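Trans-2-enoyl-CoA reductase (Treponema denticola ATCC 35405, PDB 4GGO) catalyses the NADH-dependent reduction of the carbon-carbon double bond of trans-2-enoyl-CoA substrates such as crotonyl-CoA, a step of type II fatty acid synthesis. Local coordinates at residues Q31-K36 / I68-G73; E42-K48 / L323-D327; V178-T182 / Y374-L379; V276-L280 / H308-Q314. Residue numbers count along the deposited sequence, not the author numbering.

Interaction 1: residues Q31-K36 / I68-G73; sequences QIEYTK and ITAAFG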
# COMPACT_ATOMS: atom_id res chain seq x y z
N GLN A 31 -14.93 1.50 -0.75
CA GLN A 31 -14.01 0.92 -1.72
C GLN A 31 -14.68 -0.24 -2.45
O GLN A 31 -14.47 -0.43 -3.65
CB GLN A 31 -12.72 0.44 -1.04
CG GLN A 31 -11.86 1.57 -0.49
CD GLN A 31 -10.57 1.07 0.12
OE1 GLN A 31 -9.79 0.37 -0.53
NE2 GLN A 31 -10.33 1.42 1.38
N ILE A 32 -15.47 -1.02 -1.72
CA ILE A 32 -16.22 -2.12 -2.31
C ILE A 32 -17.24 -1.60 -3.32
O ILE A 32 -17.37 -2.14 -4.42
CB ILE A 32 -16.95 -2.95 -1.23
CG1 ILE A 32 -15.94 -3.60 -0.29
CG2 ILE A 32 -17.83 -4.02 -1.87
CD1 ILE A 32 -16.57 -4.30 0.89
N GLU A 33 -17.95 -0.53 -2.95
CA GLU A 33 -18.94 0.06 -3.83
C GLU A 33 -18.31 0.59 -5.11
O GLU A 33 -18.88 0.44 -6.20
CB GLU A 33 -19.72 1.18 -3.12
CG GLU A 33 -20.78 1.84 -3.99
CD GLU A 33 -21.54 2.93 -3.27
OE1 GLU A 33 -21.36 3.08 -2.05
OE2 GLU A 33 -22.33 3.64 -3.94
N TYR A 34 -17.14 1.20 -4.99
CA TYR A 34 -16.43 1.70 -6.17
C TYR A 34 -16.01 0.54 -7.07
O TYR A 34 -16.18 0.61 -8.29
CB TYR A 34 -15.19 2.51 -5.78
CG TYR A 34 -14.40 2.97 -6.98
CD1 TYR A 34 -14.73 4.14 -7.65
CD2 TYR A 34 -13.32 2.23 -7.46
CE1 TYR A 34 -14.01 4.56 -8.75
CE2 TYR A 34 -12.60 2.64 -8.56
CZ TYR A 34 -12.95 3.81 -9.21
OH TYR A 34 -12.23 4.23 -10.31
N THR A 35 -15.47 -0.50 -6.45
CA THR A 35 -14.98 -1.66 -7.19
C THR A 35 -16.08 -2.34 -8.01
O THR A 35 -15.85 -2.76 -9.14
CB THR A 35 -14.34 -2.70 -6.24
OG1 THR A 35 -13.29 -2.08 -5.49
CG2 THR A 35 -13.77 -3.87 -7.02
N LYS A 36 -17.27 -2.43 -7.43
CA LYS A 36 -18.41 -3.02 -8.13
C LYS A 36 -18.81 -2.18 -9.33
O LYS A 36 -19.30 -2.70 -10.34
CB LYS A 36 -19.60 -3.19 -7.18
CG LYS A 36 -19.40 -4.24 -6.10
CD LYS A 36 -20.61 -4.33 -5.18
CE LYS A 36 -20.46 -5.45 -4.17
NZ LYS A 36 -20.40 -6.78 -4.82
N ILE A 68 -9.76 -6.25 -1.98
CA ILE A 68 -11.10 -5.81 -2.33
C ILE A 68 -11.37 -5.93 -3.84
O ILE A 68 -12.44 -6.39 -4.25
CB ILE A 68 -11.35 -4.35 -1.87
CG1 ILE A 68 -11.42 -4.29 -0.34
CG2 ILE A 68 -12.64 -3.80 -2.48
CD1 ILE A 68 -11.63 -2.90 0.20
N THR A 69 -10.40 -5.53 -4.65
CA THR A 69 -10.54 -5.62 -6.10
C THR A 69 -10.66 -7.08 -6.55
O THR A 69 -11.49 -7.41 -7.39
CB THR A 69 -9.35 -4.95 -6.84
OG1 THR A 69 -9.27 -3.58 -6.46
CG2 THR A 69 -9.54 -5.04 -8.35
N ALA A 70 -9.83 -7.94 -5.98
CA ALA A 70 -9.85 -9.36 -6.32
C ALA A 70 -11.16 -10.01 -5.90
O ALA A 70 -11.77 -10.75 -6.67
CB ALA A 70 -8.67 -10.09 -5.69
N ALA A 71 -11.60 -9.72 -4.68
CA ALA A 71 -12.79 -10.35 -4.12
C ALA A 71 -14.09 -9.78 -4.69
O ALA A 71 -14.93 -10.53 -5.18
CB ALA A 71 -12.78 -10.24 -2.60
N PHE A 72 -14.25 -8.47 -4.63
CA PHE A 72 -15.53 -7.86 -4.98
C PHE A 72 -15.62 -7.39 -6.43
O PHE A 72 -16.68 -6.97 -6.89
CB PHE A 72 -15.86 -6.72 -4.02
CG PHE A 72 -15.99 -7.16 -2.59
CD1 PHE A 72 -17.14 -7.78 -2.14
CD2 PHE A 72 -14.94 -6.97 -1.70
CE1 PHE A 72 -17.26 -8.19 -0.83
CE2 PHE A 72 -15.05 -7.39 -0.39
CZ PHE A 72 -16.21 -8.00 0.05
N GLY A 73 -14.50 -7.47 -7.15
CA GLY A 73 -14.49 -7.14 -8.56
C GLY A 73 -14.47 -8.38 -9.43
O GLY A 73 -15.08 -8.40 -10.50
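Two helices of the Rossmann-type NAD-binding part of the chain pack here. Helix 61-74 follows strand 52-56; residues Gly57 to Tyr62, which bind NAD(+), span the turn and the start of this helix. Helix 21-38 lies against it. The local axes approach to 8.9 Å and cross at -61°. No hydrogen bond links the two segments, so the contact is packing.

Ile68 comes first and points toward the other helix. Its CD1 lies 3.7 Å from Gln31 CB. Its CG2 touches Ile32 CG1 at 4.0 Å and Thr35 OG1 at 3.5 Å. Thr69 offers its backbone: its CA is 3.8 Å from Thr35 CG2. The Thr69 hydroxyl bonds back to the carbonyl of Ala65 in its own helix. Phe72 places one ring face under Ile32. Ile32 CD1 sits 4.0 Å from the ring centroid, a CH-pi contact. Phe103 of helix 95-110 packs edge-to-face with the same ring. Lys36 lies beside Phe72, with its CG 3.9 Å from Phe72 O; its NZ forms a salt bridge with Glu110. At Gly73 the lack of a side chain allows close approach, with the CA atoms of Gly73 and Thr35 5.7 Å apart.

Thr35 is thus a knob in a hole formed by Ile68, Thr69, Phe72 and Gly73. Its methyl CG2 reaches Gly73 CA at 3.7 Å, while its OG1 donates to Gln31 O at 2.7 Å.

Interaction 2: residues E42-K48 / L323-D327; sequences EVKAGAK and LYRKD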
# COMPACT_ATOMS: atom_id res chain seq x y z
N GLU A 42 -18.55 -5.62 -18.47
CA GLU A 42 -17.95 -5.15 -19.70
C GLU A 42 -16.43 -4.99 -19.60
O GLU A 42 -15.70 -5.32 -20.54
CB GLU A 42 -18.60 -3.84 -20.16
CG GLU A 42 -17.86 -3.11 -21.28
CD GLU A 42 -17.71 -3.94 -22.55
OE1 GLU A 42 -18.41 -4.96 -22.70
OE2 GLU A 42 -16.88 -3.56 -23.40
N VAL A 43 -15.96 -4.49 -18.46
CA VAL A 43 -14.53 -4.38 -18.22
C VAL A 43 -13.88 -5.76 -18.18
O VAL A 43 -12.80 -5.97 -18.73
CB VAL A 43 -14.23 -3.62 -16.90
CG1 VAL A 43 -12.77 -3.77 -16.50
CG2 VAL A 43 -14.60 -2.15 -17.04
N LYS A 44 -14.56 -6.71 -17.54
CA LYS A 44 -14.03 -8.07 -17.39
C LYS A 44 -14.16 -8.91 -18.65
O LYS A 44 -13.44 -9.90 -18.82
CB LYS A 44 -14.73 -8.79 -16.23
CG LYS A 44 -14.28 -8.32 -14.86
CD LYS A 44 -14.96 -9.11 -13.75
CE LYS A 44 -16.44 -8.80 -13.66
NZ LYS A 44 -17.08 -9.47 -12.50
N ALA A 45 -15.07 -8.52 -19.54
CA ALA A 45 -15.38 -9.29 -20.74
C ALA A 45 -14.15 -9.58 -21.61
O ALA A 45 -13.40 -8.67 -21.96
CB ALA A 45 -16.44 -8.58 -21.56
N GLY A 46 -13.95 -10.86 -21.93
CA GLY A 46 -12.89 -11.26 -22.83
C GLY A 46 -11.51 -11.31 -22.20
O GLY A 46 -10.52 -11.51 -22.90
N ALA A 47 -11.45 -11.13 -20.89
CA ALA A 47 -10.18 -11.18 -20.18
C ALA A 47 -10.20 -12.25 -19.10
O ALA A 47 -11.26 -12.65 -18.62
CB ALA A 47 -9.87 -9.82 -19.57
N LYS A 48 -9.01 -12.73 -18.73
CA LYS A 48 -8.89 -13.69 -17.64
C LYS A 48 -9.21 -13.02 -16.31
O LYS A 48 -9.44 -11.81 -16.25
CB LYS A 48 -7.49 -14.30 -17.61
CG LYS A 48 -7.12 -15.05 -18.88
CD LYS A 48 -5.81 -15.80 -18.72
CE LYS A 48 -5.49 -16.63 -19.96
NZ LYS A 48 -4.26 -17.45 -19.78
N LEU A 323 -2.92 -6.45 -15.34
CA LEU A 323 -2.91 -7.88 -15.03
C LEU A 323 -3.88 -8.68 -15.90
O LEU A 323 -3.52 -9.71 -16.46
CB LEU A 323 -3.21 -8.12 -13.55
CG LEU A 323 -2.32 -7.39 -12.54
CD1 LEU A 323 -2.72 -7.75 -11.12
CD2 LEU A 323 -0.85 -7.72 -12.79
N TYR A 324 -5.11 -8.20 -16.00
CA TYR A 324 -6.15 -8.94 -16.71
C TYR A 324 -6.76 -8.12 -17.84
O TYR A 324 -7.85 -7.58 -17.72
CB TYR A 324 -7.23 -9.41 -15.72
CG TYR A 324 -6.64 -10.16 -14.54
CD1 TYR A 324 -6.29 -11.50 -14.65
CD2 TYR A 324 -6.43 -9.52 -13.33
CE1 TYR A 324 -5.74 -12.18 -13.58
CE2 TYR A 324 -5.88 -10.19 -12.25
CZ TYR A 324 -5.54 -11.52 -12.38
OH TYR A 324 -5.00 -12.20 -11.31
N ARG A 325 -6.02 -8.05 -18.95
CA ARG A 325 -6.44 -7.28 -20.12
C ARG A 325 -7.02 -8.18 -21.20
O ARG A 325 -6.76 -9.38 -21.24
CB ARG A 325 -5.24 -6.53 -20.70
CG ARG A 325 -4.62 -5.52 -19.76
CD ARG A 325 -3.22 -5.15 -20.22
NE ARG A 325 -3.20 -4.72 -21.61
CZ ARG A 325 -3.29 -3.45 -22.00
NH1 ARG A 325 -3.41 -2.49 -21.10
NH2 ARG A 325 -3.26 -3.14 -23.29
N LYS A 326 -7.81 -7.58 -22.09
CA LYS A 326 -8.41 -8.31 -23.20
C LYS A 326 -7.37 -8.78 -24.21
O LYS A 326 -7.59 -9.75 -24.93
CB LYS A 326 -9.47 -7.45 -23.89
CG LYS A 326 -10.57 -6.94 -22.97
CD LYS A 326 -11.55 -6.06 -23.73
CE LYS A 326 -12.47 -5.30 -22.77
NZ LYS A 326 -13.31 -6.22 -21.95
N ASP A 327 -6.22 -8.10 -24.25
CA ASP A 327 -5.16 -8.50 -25.18
C ASP A 327 -4.21 -9.54 -24.58
O ASP A 327 -3.31 -10.02 -25.26
CB ASP A 327 -4.39 -7.28 -25.72
CG ASP A 327 -3.80 -6.41 -24.62
OD1 ASP A 327 -3.54 -6.92 -23.51
OD2 ASP A 327 -3.59 -5.21 -24.88
O HOH W 1 -6.48 -11.42 -19.39
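Both segments run from the C-terminal end of a helix into a loop. Helix 41-44 stops at Lys44, and Ala45 is the first residue to leave helical angles. A type II beta turn from Lys44 to Ala47 follows, closed by Ala47 N to Lys44 O at 3.1 Å. Gly46 takes the positive phi of this turn. On the other side Tyr324 leaves helical angles after helix 311-323. The backbones come close at Ala47 and Lys326, whose CA atoms are 4.5 Å apart. A water bridges the two backbones: it accepts from Lys48 N at 2.9 Å and donates to Arg325 O at 2.8 Å.

The main side chain is Lys326. Its NZ donates to Glu42 O at 2.9 Å, to Val43 O at 3.3 Å and to Ala45 O at a very short 2.5 Å. The ammonium group gathers carbonyls at and just past the end of helix 41-44. This surface contact, away from the NAD(+) and substrate sites, ties the loop after helix 41-44, in the NAD(P)H-binding region, to the loop after helix 311-323.

Ala47 CB rests on the opposing backbone, 3.5 Å from Tyr324 O and 3.6 Å from Arg325 O. Tyr324 CB lies 3.3 Å from Lys48 O, and the Tyr324 side chain also touches Pro50. Arg325 turns away and forms a salt bridge within its own segment, with NH2 2.6 Å from Asp327 OD2.

Interaction 3: residues V178-T182 / Y374-L379; sequences VDPFT and YRHDFL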
# COMPACT_ATOMS: atom_id res chain seq x y z
N VAL A 178 5.36 20.76 4.35
CA VAL A 178 4.19 21.48 4.82
C VAL A 178 3.40 20.65 5.82
O VAL A 178 3.25 19.44 5.66
CB VAL A 178 3.30 21.95 3.64
CG1 VAL A 178 2.68 20.76 2.92
CG2 VAL A 178 2.23 22.92 4.12
N ASP A 179 2.92 21.30 6.87
CA ASP A 179 2.02 20.66 7.82
C ASP A 179 0.60 20.94 7.34
O ASP A 179 0.12 22.07 7.43
CB ASP A 179 2.24 21.22 9.23
CG ASP A 179 1.46 20.46 10.29
OD1 ASP A 179 0.24 20.24 10.12
OD2 ASP A 179 2.08 20.07 11.31
N PRO A 180 -0.07 19.90 6.81
CA PRO A 180 -1.40 20.03 6.19
C PRO A 180 -2.48 20.49 7.17
O PRO A 180 -3.52 20.97 6.73
CB PRO A 180 -1.69 18.61 5.71
CG PRO A 180 -0.87 17.73 6.59
CD PRO A 180 0.39 18.51 6.84
N PHE A 181 -2.23 20.35 8.47
CA PHE A 181 -3.22 20.72 9.47
C PHE A 181 -3.05 22.15 9.97
O PHE A 181 -4.01 22.78 10.42
CB PHE A 181 -3.20 19.74 10.65
CG PHE A 181 -3.80 18.40 10.32
CD1 PHE A 181 -5.17 18.22 10.35
CD2 PHE A 181 -2.99 17.32 9.98
CE1 PHE A 181 -5.73 16.99 10.05
CE2 PHE A 181 -3.55 16.09 9.68
CZ PHE A 181 -4.92 15.93 9.71
N THR A 182 -1.83 22.68 9.89
CA THR A 182 -1.56 24.05 10.31
C THR A 182 -1.28 24.95 9.12
O THR A 182 -1.41 26.17 9.21
CB THR A 182 -0.36 24.11 11.28
OG1 THR A 182 0.83 23.70 10.59
CG2 THR A 182 -0.59 23.20 12.48
N TYR A 374 -5.14 16.16 1.50
CA TYR A 374 -4.08 15.51 2.28
C TYR A 374 -4.59 15.15 3.67
O TYR A 374 -4.37 14.04 4.15
CB TYR A 374 -2.86 16.41 2.38
CG TYR A 374 -1.59 15.70 2.81
CD1 TYR A 374 -1.41 15.31 4.13
CD2 TYR A 374 -0.57 15.44 1.91
CE1 TYR A 374 -0.25 14.66 4.54
CE2 TYR A 374 0.59 14.80 2.30
CZ TYR A 374 0.74 14.41 3.62
OH TYR A 374 1.89 13.77 4.02
N ARG A 375 -5.26 16.10 4.31
CA ARG A 375 -5.82 15.87 5.65
C ARG A 375 -6.82 14.72 5.63
O ARG A 375 -6.84 13.90 6.54
CB ARG A 375 -6.50 17.14 6.18
CG ARG A 375 -5.55 18.26 6.54
CD ARG A 375 -6.27 19.38 7.28
NE ARG A 375 -7.32 19.99 6.49
CZ ARG A 375 -7.15 21.06 5.71
NH1 ARG A 375 -5.96 21.63 5.62
NH2 ARG A 375 -8.17 21.55 5.02
N HIS A 376 -7.63 14.67 4.58
CA HIS A 376 -8.63 13.62 4.45
C HIS A 376 -8.00 12.24 4.33
O HIS A 376 -8.39 11.31 5.02
CB HIS A 376 -9.54 13.87 3.24
CG HIS A 376 -10.54 12.79 3.01
ND1 HIS A 376 -11.63 12.58 3.84
CD2 HIS A 376 -10.62 11.84 2.05
CE1 HIS A 376 -12.33 11.56 3.39
NE2 HIS A 376 -11.74 11.09 2.31
N ASP A 377 -7.01 12.11 3.45
CA ASP A 377 -6.33 10.84 3.24
C ASP A 377 -5.62 10.36 4.50
O ASP A 377 -5.64 9.18 4.83
CB ASP A 377 -5.34 10.92 2.07
CG ASP A 377 -6.04 11.01 0.73
OD1 ASP A 377 -7.26 10.76 0.68
OD2 ASP A 377 -5.36 11.31 -0.27
N PHE A 378 -4.99 11.30 5.20
CA PHE A 378 -4.31 10.99 6.46
C PHE A 378 -5.30 10.50 7.51
O PHE A 378 -5.02 9.55 8.24
CB PHE A 378 -3.56 12.22 6.97
CG PHE A 378 -2.86 12.01 8.28
CD1 PHE A 378 -1.62 11.40 8.33
CD2 PHE A 378 -3.44 12.42 9.47
CE1 PHE A 378 -0.97 11.20 9.53
CE2 PHE A 378 -2.80 12.22 10.68
CZ PHE A 378 -1.56 11.61 10.71
N LEU A 379 -6.45 11.16 7.58
CA LEU A 379 -7.46 10.84 8.59
C LEU A 379 -8.28 9.60 8.24
O LEU A 379 -8.64 8.83 9.13
CB LEU A 379 -8.38 12.04 8.81
CG LEU A 379 -7.78 13.23 9.56
CD1 LEU A 379 -8.76 14.40 9.60
CD2 LEU A 379 -7.38 12.82 10.97
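An arginine side chain serves two parts of one turn here. The aliphatic part of Arg375 lies over the face of the Phe181 ring, with CG 3.8 Å from the ring centroid in a CH-pi contact. Its guanidinium turns to the backbone, and NH1 donates to Pro180 O at 2.8 Å. The carbonyl meets the guanidinium near its plane, as expected for a good hydrogen bond. Glu366 forms a salt bridge with NH2 of the same group.

The turn is held by Asp179. Its OD1 accepts from Phe181 N at 3.0 Å, an Asx turn, and from Thr182 N at 3.2 Å. These bonds are consistent with a turn that presents Pro180 and Phe181 to the helix. Pro180 points toward it, and its CG lies 3.5 Å from Tyr374 CD1. The far part of the Phe181 ring meets Phe378 and Leu379 at its edge. Phe181 CE2 is 3.7 Å from Phe378 CD2, and Phe181 CZ is 3.9 Å from Leu379 CG. The two phenylalanine rings are oblique, with planes at 73°.

The contact is near the cofactor site, for Tyr374 also touches the NAD(+)-binding residue Val281. In the fold it joins the connection between strands 173-178 and 185-190 to helix 371-380. Helix 291-305 packs against the same helix, where Pro292 and Leu295 touch Tyr374 and Phe299 touches Asp377.

Interaction 4: residues V276-L280 / H308-Q314; sequences VNKGL and HEGCIEQ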
# COMPACT_ATOMS: atom_id res chain seq x y z
N VAL A 276 5.26 -0.41 -9.75
CA VAL A 276 5.51 0.93 -9.26
C VAL A 276 4.21 1.71 -9.24
O VAL A 276 3.63 1.99 -10.29
CB VAL A 276 6.55 1.68 -10.12
CG1 VAL A 276 6.99 2.96 -9.43
CG2 VAL A 276 7.75 0.78 -10.39
N ASN A 277 3.74 2.04 -8.04
CA ASN A 277 2.48 2.74 -7.87
C ASN A 277 2.67 4.24 -7.68
O ASN A 277 3.80 4.72 -7.58
CB ASN A 277 1.70 2.15 -6.70
CG ASN A 277 1.35 0.68 -6.91
OD1 ASN A 277 1.79 0.06 -7.88
ND2 ASN A 277 0.57 0.12 -5.99
N LYS A 278 1.57 4.98 -7.62
CA LYS A 278 1.63 6.43 -7.45
C LYS A 278 1.92 6.81 -6.01
O LYS A 278 1.83 5.97 -5.10
CB LYS A 278 0.33 7.09 -7.92
CG LYS A 278 -0.82 6.97 -6.93
CD LYS A 278 -2.08 7.65 -7.45
CE LYS A 278 -1.91 9.16 -7.53
NZ LYS A 278 -1.83 9.79 -6.18
N GLY A 279 2.26 8.07 -5.79
CA GLY A 279 2.52 8.57 -4.45
C GLY A 279 1.24 8.78 -3.68
O GLY A 279 0.21 9.14 -4.24
N LEU A 280 1.30 8.54 -2.37
CA LEU A 280 0.14 8.68 -1.51
C LEU A 280 0.59 9.00 -0.09
O LEU A 280 1.75 8.82 0.26
CB LEU A 280 -0.69 7.40 -1.50
CG LEU A 280 -0.19 6.25 -0.62
CD1 LEU A 280 -1.30 5.24 -0.37
CD2 LEU A 280 1.02 5.56 -1.24
N HIS A 308 -6.44 12.10 -11.02
CA HIS A 308 -6.12 11.76 -9.64
C HIS A 308 -6.66 10.38 -9.28
O HIS A 308 -7.75 10.00 -9.70
CB HIS A 308 -6.69 12.79 -8.67
CG HIS A 308 -6.52 12.42 -7.23
ND1 HIS A 308 -5.29 12.41 -6.61
CD2 HIS A 308 -7.42 12.03 -6.30
CE1 HIS A 308 -5.44 12.03 -5.35
NE2 HIS A 308 -6.72 11.80 -5.14
N GLU A 309 -5.88 9.64 -8.51
CA GLU A 309 -6.29 8.32 -8.05
C GLU A 309 -5.94 8.12 -6.58
O GLU A 309 -4.93 8.62 -6.09
CB GLU A 309 -5.60 7.23 -8.87
CG GLU A 309 -6.07 7.12 -10.31
CD GLU A 309 -5.29 6.07 -11.08
OE1 GLU A 309 -4.06 6.19 -11.17
OE2 GLU A 309 -5.92 5.12 -11.59
N GLY A 310 -6.80 7.39 -5.87
CA GLY A 310 -6.49 6.90 -4.54
C GLY A 310 -6.09 5.44 -4.67
O GLY A 310 -5.82 4.96 -5.77
N CYS A 311 -6.06 4.72 -3.55
CA CYS A 311 -5.66 3.32 -3.56
C CYS A 311 -6.57 2.44 -4.42
O CYS A 311 -6.09 1.68 -5.26
CB CYS A 311 -5.61 2.77 -2.14
SG CYS A 311 -4.36 3.57 -1.11
N ILE A 312 -7.88 2.56 -4.21
CA ILE A 312 -8.82 1.68 -4.89
C ILE A 312 -8.91 1.99 -6.39
O ILE A 312 -9.14 1.09 -7.20
CB ILE A 312 -10.23 1.70 -4.23
CG1 ILE A 312 -11.06 0.50 -4.68
CG2 ILE A 312 -10.95 3.02 -4.50
CD1 ILE A 312 -10.48 -0.83 -4.26
N GLU A 313 -8.70 3.25 -6.76
CA GLU A 313 -8.67 3.62 -8.17
C GLU A 313 -7.42 3.06 -8.84
O GLU A 313 -7.49 2.50 -9.94
CB GLU A 313 -8.72 5.15 -8.35
CG GLU A 313 -10.06 5.79 -8.01
CD GLU A 313 -10.25 6.01 -6.52
OE1 GLU A 313 -9.26 5.88 -5.76
OE2 GLU A 313 -11.38 6.32 -6.10
N GLN A 314 -6.29 3.19 -8.15
CA GLN A 314 -5.02 2.66 -8.62
C GLN A 314 -5.06 1.16 -8.88
O GLN A 314 -4.67 0.70 -9.95
CB GLN A 314 -3.93 2.95 -7.58
CG GLN A 314 -3.23 4.28 -7.74
CD GLN A 314 -1.97 4.17 -8.57
OE1 GLN A 314 -0.97 3.61 -8.12
NE2 GLN A 314 -2.01 4.70 -9.79
O HOH W 2 -2.88 12.26 -7.20
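Lys278 carries most of the polar links in this contact. Its backbone N donates to Gln314 OE1 at 2.9 Å, with a nearly straight angle of 171°. The other end of that amide is also used: Gln314 NE2 donates to Glu309 OE1 at 2.9 Å and to the carbonyl of Ile340. Glu309 OE1 is further paired with Arg317 in a salt bridge.

The Lys278 ammonium has several acceptors. NZ donates to Gly279 O at 2.9 Å and to a water at 2.9 Å. That water lies 2.5 Å from His308 ND1. A weak bond from NZ to Glu309 O, at 3.3 Å, crosses directly. The backbone O of Lys278 accepts from the hydroxyl of Tyr62, an NAD(+)-binding residue, and Gly279 N donates to Glu344.

Gly310 is the N-cap of helix 311-323. Its N donates to Glu313 OE1 at 2.9 Å, so a side chain within the first turn of the helix bonds back to the cap residue. Apolar packing adds Leu280 CD1 against Cys311 SG at 3.6 Å.

Residues 276-280 run from the end of strand 270-276 of the parallel Rossmann sheet to Leu280, which binds NAD(+). Lys278 NZ thus bonds within its own segment, to a water shared with His308 and, weakly, across the contact. The bonds to the Lys278 backbone are consistent with a well-fixed path for the chain leading into the cofactor site.

From the N terminus, helix 21-38 opens interaction 1, and helix 61-74 closes it after a connection of 31 residues that includes helix 41-44 and strand 52-56. Helix 41-44 opens interaction 2 inside that connection, so the two cross. Interaction 2 closes only at 323-327, after helix 311-323. Interaction 3 opens at 178-182 and closes at 374-379, and it crosses interaction 2 as well. Interaction 4, between 276-280 and 308-314, is nested inside both long loops. Interactions 1 and 2 meet where Lys44 NZ bonds to Gly73 O. Interactions 1 and 4 meet where Ile312 packs on Thr35 and Thr69. Together they tie the N-terminal NAD-binding helices to the catalytic region and to helix 371-380.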